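Local coordinates for uncharacterized protein (Bacteroides thetaiotaomicron, PDB 4QNI), which is of unknown function but probably serves as an auxiliary nutrient-binding protein with two domains in a gut bacterium, at residues N26-H34 / G43-Q51; M96-P107 / L120-R128. All coordinates share one frame; numbering follows the deposited sequence.

Overall arrangement
Both contacts belong to the N-terminal, DUF4973 part of the chain, their centres about 11 Å apart and on the same side of the molecule. They share one three-stranded antiparallel sheet, in which strand 118-126 lies between strand 47-56 of contact 1 and strand 104-105 of contact 2. Contact 1, the more buried of the two, brings strand 47-56 against strand 24-30 of the mixed sheet, so side chains, an arginine and a buried serine among them, do most of the bonding. Contact 2 is an in-sheet pairing at the sheet's outer strand: backbone bonds join it, apolar groups pack on one face, and ion pairs form within 120-128 alone.

Contact 1: residues N26-H34 / G43-Q51; sequences NIYVPYSRH and GGEGRSNYQ
Aromatic and aliphatic packing joins the strands where Ile-27 sets CG2 over the face of the Tyr-50 ring, a CH-pi contact 3.6 Å from the ring centroid. Val-29 CG2 comes obliquely to CD1 of the Tyr-50 ring. At the other end, Gly-46 CA sits over one face of the Tyr-31 ring; a side chain there would collide with Tyr-31 OH, and the positive phi also favours glycine.

Hydroxyl bonds come next. The small Ser-48, its OG anti to the backbone N (chi1 -164°), donates to Pro-30 O (2.7 Å). Ser-32 OG receives Gly-46 N at 2.9 Å, while Tyr-31 OH bonds to Glu-45 OE2 at the ring edge, at a modelled length improbably short and no measure of strength.

Arg-33 adds both backbone and side-chain bonds. Its backbone N binds Arg-47 O, and bends at chi2 and chi3 (67° and 69°) fold the guanidinium back so that NH2 meets Asn-49 O at 2.8 Å. That oxygen lies in the guanidinium plane, although NH2 stands above the carbonyl plane; NE makes a weak bond to Asn-49 OD1. Pro-30 CG covers one guanidinium face.

Strand 24-30 pairs with strand 160-168, strand 47-56 with strand 118-126, and Phe-125 of the latter touches both Val-29 and Tyr-50 where the two sheets face each other, consistent with a beta-sandwich of the E-set kind.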
# COMPACT_ATOMS: atom_id res chain seq x y z
N ASN A 26 -21.42 1.56 3.10
CA ASN A 26 -22.32 1.49 4.23
C ASN A 26 -22.97 2.85 4.41
O ASN A 26 -22.29 3.86 4.50
CB ASN A 26 -21.55 1.03 5.47
CG ASN A 26 -21.26 -0.46 5.54
OD1 ASN A 26 -21.74 -1.28 4.75
ND2 ASN A 26 -20.47 -0.87 6.50
N ILE A 27 -24.30 2.88 4.40
CA ILE A 27 -25.10 4.10 4.51
C ILE A 27 -26.04 3.94 5.69
O ILE A 27 -26.83 2.99 5.74
CB ILE A 27 -25.87 4.29 3.17
CG1 ILE A 27 -24.94 4.57 1.97
CG2 ILE A 27 -27.00 5.29 3.27
CD1 ILE A 27 -24.03 5.68 2.10
N TYR A 28 -26.01 4.89 6.61
CA TYR A 28 -26.83 4.89 7.80
C TYR A 28 -27.96 5.88 7.61
O TYR A 28 -27.73 7.06 7.32
CB TYR A 28 -25.97 5.18 9.05
CG TYR A 28 -25.14 3.99 9.48
CD1 TYR A 28 -25.62 3.08 10.42
CD2 TYR A 28 -23.87 3.76 8.92
CE1 TYR A 28 -24.86 1.97 10.80
CE2 TYR A 28 -23.11 2.65 9.31
CZ TYR A 28 -23.61 1.75 10.23
OH TYR A 28 -22.89 0.65 10.62
N VAL A 29 -29.17 5.36 7.71
CA VAL A 29 -30.42 6.08 7.46
C VAL A 29 -31.29 6.00 8.73
O VAL A 29 -31.47 4.89 9.23
CB VAL A 29 -31.19 5.49 6.22
CG1 VAL A 29 -32.38 6.36 5.85
CG2 VAL A 29 -30.27 5.27 5.02
N PRO A 30 -31.83 7.09 9.29
CA PRO A 30 -32.66 6.93 10.51
C PRO A 30 -33.86 6.06 10.18
O PRO A 30 -34.39 6.18 9.08
CB PRO A 30 -33.06 8.36 10.90
CG PRO A 30 -32.76 9.19 9.75
CD PRO A 30 -31.74 8.50 8.88
N TYR A 31 -34.23 5.12 11.08
CA TYR A 31 -35.36 4.22 10.86
C TYR A 31 -36.61 5.07 10.61
O TYR A 31 -37.38 4.79 9.69
CB TYR A 31 -35.52 3.24 12.01
CG TYR A 31 -36.81 2.45 11.94
CD1 TYR A 31 -36.91 1.34 11.10
CD2 TYR A 31 -37.91 2.80 12.72
CE1 TYR A 31 -38.10 0.61 11.02
CE2 TYR A 31 -39.10 2.07 12.64
CZ TYR A 31 -39.19 0.97 11.80
OH TYR A 31 -40.34 0.23 11.74
N SER A 32 -36.76 6.14 11.39
CA SER A 32 -37.81 7.13 11.27
C SER A 32 -37.19 8.52 11.09
O SER A 32 -36.32 8.92 11.86
CB SER A 32 -38.73 7.12 12.50
OG SER A 32 -39.51 5.95 12.57
N ARG A 33 -37.62 9.23 10.07
CA ARG A 33 -37.21 10.61 9.84
C ARG A 33 -38.17 11.53 10.60
O ARG A 33 -39.38 11.50 10.39
CB ARG A 33 -37.19 10.94 8.33
CG ARG A 33 -36.71 12.35 8.01
CD ARG A 33 -35.24 12.55 8.36
NE ARG A 33 -34.36 11.79 7.47
CZ ARG A 33 -33.04 11.83 7.54
NH1 ARG A 33 -32.43 12.51 8.51
NH2 ARG A 33 -32.30 11.15 6.66
N HIS A 34 -37.62 12.33 11.50
CA HIS A 34 -38.43 13.28 12.26
C HIS A 34 -37.65 14.54 12.49
O HIS A 34 -36.45 14.58 12.20
CB HIS A 34 -39.00 12.72 13.60
CG HIS A 34 -38.12 11.78 14.33
ND1 HIS A 34 -36.80 12.09 14.61
CD2 HIS A 34 -38.39 10.54 14.80
CE1 HIS A 34 -36.29 11.01 15.18
NE2 HIS A 34 -37.21 10.06 15.33
N GLY A 43 -43.90 10.57 6.86
CA GLY A 43 -45.17 9.85 6.88
C GLY A 43 -45.43 8.94 8.06
O GLY A 43 -46.50 8.32 8.13
N GLY A 44 -44.47 8.84 8.98
CA GLY A 44 -44.62 8.02 10.16
C GLY A 44 -43.42 7.15 10.48
O GLY A 44 -42.34 7.29 9.91
N GLU A 45 -43.64 6.29 11.45
CA GLU A 45 -42.77 5.28 12.03
C GLU A 45 -42.24 4.39 10.88
O GLU A 45 -43.02 3.93 10.04
CB GLU A 45 -43.66 4.52 13.04
CG GLU A 45 -43.16 3.26 13.67
CD GLU A 45 -43.15 2.01 12.81
OE1 GLU A 45 -44.07 1.78 12.00
OE2 GLU A 45 -42.18 1.24 12.97
N GLY A 46 -40.93 4.23 10.79
CA GLY A 46 -40.31 3.42 9.75
C GLY A 46 -40.21 4.03 8.37
O GLY A 46 -39.76 3.36 7.44
N ARG A 47 -40.69 5.30 8.21
CA ARG A 47 -40.61 6.06 6.96
C ARG A 47 -39.48 7.01 7.08
O ARG A 47 -39.37 7.73 8.08
CB ARG A 47 -41.92 6.78 6.62
CG ARG A 47 -42.83 6.01 5.66
CD ARG A 47 -43.17 4.59 6.14
NE ARG A 47 -43.80 4.57 7.47
CZ ARG A 47 -45.09 4.77 7.70
NH1 ARG A 47 -45.93 4.98 6.69
NH2 ARG A 47 -45.56 4.73 8.94
N SER A 48 -38.62 7.00 6.09
CA SER A 48 -37.42 7.81 6.14
C SER A 48 -36.93 8.20 4.74
O SER A 48 -37.63 7.95 3.74
CB SER A 48 -36.34 7.04 6.88
OG SER A 48 -35.30 7.92 7.28
N ASN A 49 -35.74 8.82 4.68
CA ASN A 49 -35.15 9.25 3.42
C ASN A 49 -33.67 9.39 3.56
O ASN A 49 -33.16 9.45 4.67
CB ASN A 49 -35.76 10.58 2.92
CG ASN A 49 -35.33 11.79 3.71
OD1 ASN A 49 -35.86 12.07 4.76
ND2 ASN A 49 -34.32 12.50 3.24
N TYR A 50 -32.98 9.49 2.43
CA TYR A 50 -31.55 9.72 2.40
C TYR A 50 -31.20 10.51 1.15
O TYR A 50 -31.54 10.09 0.04
CB TYR A 50 -30.77 8.39 2.46
CG TYR A 50 -29.29 8.59 2.66
CD1 TYR A 50 -28.75 8.70 3.94
CD2 TYR A 50 -28.42 8.66 1.57
CE1 TYR A 50 -27.39 8.89 4.13
CE2 TYR A 50 -27.05 8.84 1.75
CZ TYR A 50 -26.54 8.96 3.04
OH TYR A 50 -25.19 9.13 3.25
N GLN A 51 -30.51 11.63 1.33
CA GLN A 51 -30.07 12.51 0.24
C GLN A 51 -28.68 12.06 -0.24
O GLN A 51 -27.67 12.25 0.45
CB GLN A 51 -30.10 13.96 0.71
CG GLN A 51 -31.51 14.46 0.95
CD GLN A 51 -31.95 15.36 -0.16
OE1 GLN A 51 -32.51 14.92 -1.17
NE2 GLN A 51 -31.70 16.65 -0.01
O HOH W 1 -24.29 7.47 6.10
O HOH W 2 -41.13 9.77 9.22

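Contact 2: residues M96-P107 / L120-R128; sequences MGAEGLAYASYP and LLDLKFDFR
With chi1 at -71°, Tyr-103 has CG opposite its carbonyl carbon, and the ring swings past Asp-126 so that Asp-126 O lies at its edge, 3.2 Å from CD1. Phe-125, turned similarly at -65°, brings CE1 to within 3.9 Å of Ala-104 CB, whose small methyl lets the ring come close to the neighbouring strand. The strands pair antiparallel: in the hydrogen-bonded pair Ser-105 N binds Lys-124 O and Lys-124 N returns a bond to Ser-105 O at 2.8 Å; Ala-104 and Phe-125 form the non-hydrogen-bonded pair, and Asp-126 N reaches Tyr-103 O.

Hydrophobic side chains extend the packing. Tyr-106 CB meets Leu-123 CD2 at 3.6 Å, Pro-107 CG lies against Leu-121 CD1, and the selenomethionine Met-96 places CE at the edge of the Phe-127 ring.

Asp-126 CB touches Ala-102 O, while its carboxylate takes Arg-128 NE on OD1 and NH2 on OD2, both 2.9 Å long and nearly straight. An alanine here would keep the CB contact but would probably leave the Arg-128 guanidinium without its paired acceptor and freer to turn. Lys-124 NZ instead meets Asp-122 OD2 singly, from above the carboxylate plane. Backbone bonds thus fix the register across the contact, apolar groups fill the inner face, and both ion pairs probably balance charge along 120-128 itself.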
# COMPACT_ATOMS: atom_id res chain seq x y z
N MSE A 96 -32.41 -4.90 -2.50
CA MSE A 96 -33.47 -4.05 -1.97
C MSE A 96 -34.28 -3.35 -3.05
O MSE A 96 -35.43 -3.00 -2.79
CB MSE A 96 -32.83 -2.98 -1.10
CG MSE A 96 -33.71 -2.50 -0.02
SE MSE A 96 -32.68 -1.19 0.92
CE MSE A 96 -33.74 -1.15 2.48
N GLY A 97 -33.66 -3.12 -4.22
CA GLY A 97 -34.32 -2.47 -5.35
C GLY A 97 -35.00 -3.39 -6.33
O GLY A 97 -35.48 -2.94 -7.37
N ALA A 98 -35.09 -4.70 -6.01
CA ALA A 98 -35.73 -5.68 -6.88
C ALA A 98 -37.22 -5.38 -7.10
O ALA A 98 -37.85 -4.72 -6.26
CB ALA A 98 -35.54 -7.09 -6.33
N GLU A 99 -37.74 -5.85 -8.25
CA GLU A 99 -39.12 -5.71 -8.71
C GLU A 99 -40.11 -6.15 -7.64
O GLU A 99 -40.02 -7.28 -7.17
CB GLU A 99 -39.33 -6.56 -9.98
CG GLU A 99 -40.67 -6.39 -10.69
CD GLU A 99 -41.00 -4.99 -11.16
OE1 GLU A 99 -40.09 -4.30 -11.68
OE2 GLU A 99 -42.16 -4.57 -10.96
N GLY A 100 -41.01 -5.24 -7.27
CA GLY A 100 -42.06 -5.49 -6.29
C GLY A 100 -41.78 -5.12 -4.85
O GLY A 100 -42.71 -5.08 -4.05
N LEU A 101 -40.49 -4.90 -4.50
CA LEU A 101 -40.13 -4.54 -3.11
C LEU A 101 -40.57 -3.11 -2.86
O LEU A 101 -40.61 -2.28 -3.77
CB LEU A 101 -38.63 -4.73 -2.79
CG LEU A 101 -38.09 -6.17 -2.89
CD1 LEU A 101 -36.66 -6.24 -2.50
CD2 LEU A 101 -38.83 -7.09 -1.98
N ALA A 102 -40.96 -2.84 -1.65
CA ALA A 102 -41.45 -1.52 -1.33
C ALA A 102 -40.62 -0.89 -0.20
O ALA A 102 -41.12 -0.08 0.58
CB ALA A 102 -42.93 -1.61 -0.95
N TYR A 103 -39.32 -1.25 -0.15
CA TYR A 103 -38.41 -0.73 0.85
C TYR A 103 -37.85 0.59 0.44
O TYR A 103 -37.71 1.46 1.27
CB TYR A 103 -37.27 -1.73 1.11
CG TYR A 103 -37.70 -2.97 1.85
CD1 TYR A 103 -38.49 -2.89 2.99
CD2 TYR A 103 -37.29 -4.24 1.42
CE1 TYR A 103 -38.87 -4.04 3.69
CE2 TYR A 103 -37.65 -5.39 2.13
CZ TYR A 103 -38.43 -5.28 3.26
OH TYR A 103 -38.82 -6.41 3.94
N ALA A 104 -37.56 0.76 -0.86
CA ALA A 104 -36.91 1.94 -1.36
C ALA A 104 -37.48 2.43 -2.67
O ALA A 104 -37.83 1.64 -3.54
CB ALA A 104 -35.44 1.62 -1.57
N SER A 105 -37.49 3.74 -2.84
CA SER A 105 -37.83 4.41 -4.08
C SER A 105 -36.85 5.58 -4.27
O SER A 105 -36.26 6.07 -3.30
CB SER A 105 -39.28 4.88 -4.07
OG SER A 105 -39.45 5.90 -3.10
N TYR A 106 -36.67 6.01 -5.52
CA TYR A 106 -35.79 7.12 -5.88
C TYR A 106 -36.18 7.64 -7.28
O TYR A 106 -36.70 6.87 -8.10
CB TYR A 106 -34.28 6.70 -5.83
CG TYR A 106 -33.98 5.43 -6.61
CD1 TYR A 106 -34.14 4.18 -6.02
CD2 TYR A 106 -33.60 5.48 -7.95
CE1 TYR A 106 -33.97 3.01 -6.76
CE2 TYR A 106 -33.40 4.32 -8.69
CZ TYR A 106 -33.60 3.09 -8.09
OH TYR A 106 -33.43 1.93 -8.81
N PRO A 107 -35.91 8.93 -7.60
CA PRO A 107 -36.19 9.37 -8.97
C PRO A 107 -35.24 8.69 -9.95
O PRO A 107 -34.12 8.36 -9.58
CB PRO A 107 -35.97 10.88 -8.93
CG PRO A 107 -35.15 11.13 -7.74
CD PRO A 107 -35.29 9.99 -6.79
N LEU A 120 -28.57 16.18 -5.35
CA LEU A 120 -28.85 15.21 -4.31
C LEU A 120 -29.98 14.33 -4.76
O LEU A 120 -31.04 14.82 -5.11
CB LEU A 120 -29.17 15.88 -2.98
CG LEU A 120 -28.05 16.71 -2.37
CD1 LEU A 120 -28.61 17.72 -1.38
CD2 LEU A 120 -27.03 15.83 -1.68
N LEU A 121 -29.72 13.02 -4.83
CA LEU A 121 -30.71 12.04 -5.20
C LEU A 121 -31.48 11.65 -3.93
O LEU A 121 -30.89 11.05 -3.03
CB LEU A 121 -30.03 10.83 -5.88
CG LEU A 121 -30.99 9.78 -6.45
CD1 LEU A 121 -31.55 10.22 -7.78
CD2 LEU A 121 -30.31 8.46 -6.58
N ASP A 122 -32.76 12.03 -3.83
CA ASP A 122 -33.55 11.76 -2.62
C ASP A 122 -34.09 10.33 -2.57
O ASP A 122 -35.11 10.01 -3.18
CB ASP A 122 -34.70 12.78 -2.47
CG ASP A 122 -35.33 12.83 -1.06
OD1 ASP A 122 -34.72 12.26 -0.09
OD2 ASP A 122 -36.40 13.47 -0.91
N LEU A 123 -33.43 9.47 -1.81
CA LEU A 123 -33.88 8.08 -1.65
C LEU A 123 -34.98 8.06 -0.59
O LEU A 123 -34.75 8.62 0.48
CB LEU A 123 -32.69 7.19 -1.22
CG LEU A 123 -31.38 7.30 -1.98
CD1 LEU A 123 -30.28 6.45 -1.30
CD2 LEU A 123 -31.56 6.89 -3.45
N LYS A 124 -36.15 7.43 -0.86
CA LYS A 124 -37.23 7.33 0.13
C LYS A 124 -37.27 5.91 0.61
O LYS A 124 -37.03 4.99 -0.17
CB LYS A 124 -38.59 7.79 -0.41
CG LYS A 124 -38.60 9.21 -0.99
CD LYS A 124 -38.41 10.32 0.05
CE LYS A 124 -39.11 11.58 -0.40
NZ LYS A 124 -38.71 12.77 0.40
N PHE A 125 -37.50 5.72 1.91
CA PHE A 125 -37.47 4.39 2.50
C PHE A 125 -38.67 4.11 3.36
O PHE A 125 -39.19 4.99 4.06
CB PHE A 125 -36.21 4.20 3.36
CG PHE A 125 -34.91 4.22 2.60
CD1 PHE A 125 -34.46 3.08 1.94
CD2 PHE A 125 -34.11 5.36 2.59
CE1 PHE A 125 -33.24 3.09 1.27
CE2 PHE A 125 -32.89 5.37 1.91
CZ PHE A 125 -32.48 4.25 1.23
N ASP A 126 -39.08 2.84 3.34
CA ASP A 126 -40.14 2.27 4.15
C ASP A 126 -39.54 1.03 4.75
O ASP A 126 -39.43 -0.00 4.08
CB ASP A 126 -41.42 2.00 3.34
CG ASP A 126 -42.60 1.64 4.22
OD1 ASP A 126 -42.40 1.44 5.44
OD2 ASP A 126 -43.73 1.58 3.69
N PHE A 127 -39.03 1.17 5.99
CA PHE A 127 -38.32 0.11 6.69
C PHE A 127 -39.25 -0.74 7.55
O PHE A 127 -38.80 -1.69 8.18
CB PHE A 127 -37.21 0.71 7.54
CG PHE A 127 -36.09 1.47 6.84
CD1 PHE A 127 -35.35 0.88 5.82
CD2 PHE A 127 -35.70 2.74 7.29
CE1 PHE A 127 -34.29 1.56 5.22
CE2 PHE A 127 -34.63 3.41 6.70
CZ PHE A 127 -33.91 2.81 5.68
N ARG A 128 -40.54 -0.43 7.56
CA ARG A 128 -41.51 -1.21 8.34
C ARG A 128 -41.43 -2.71 8.02
O ARG A 128 -41.51 -3.11 6.86
CB ARG A 128 -42.92 -0.69 8.11
CG ARG A 128 -43.13 0.63 8.83
CD ARG A 128 -44.50 1.19 8.58
NE ARG A 128 -44.76 1.39 7.15
CZ ARG A 128 -45.96 1.62 6.63
NH1 ARG A 128 -47.03 1.67 7.42
NH2 ARG A 128 -46.09 1.83 5.33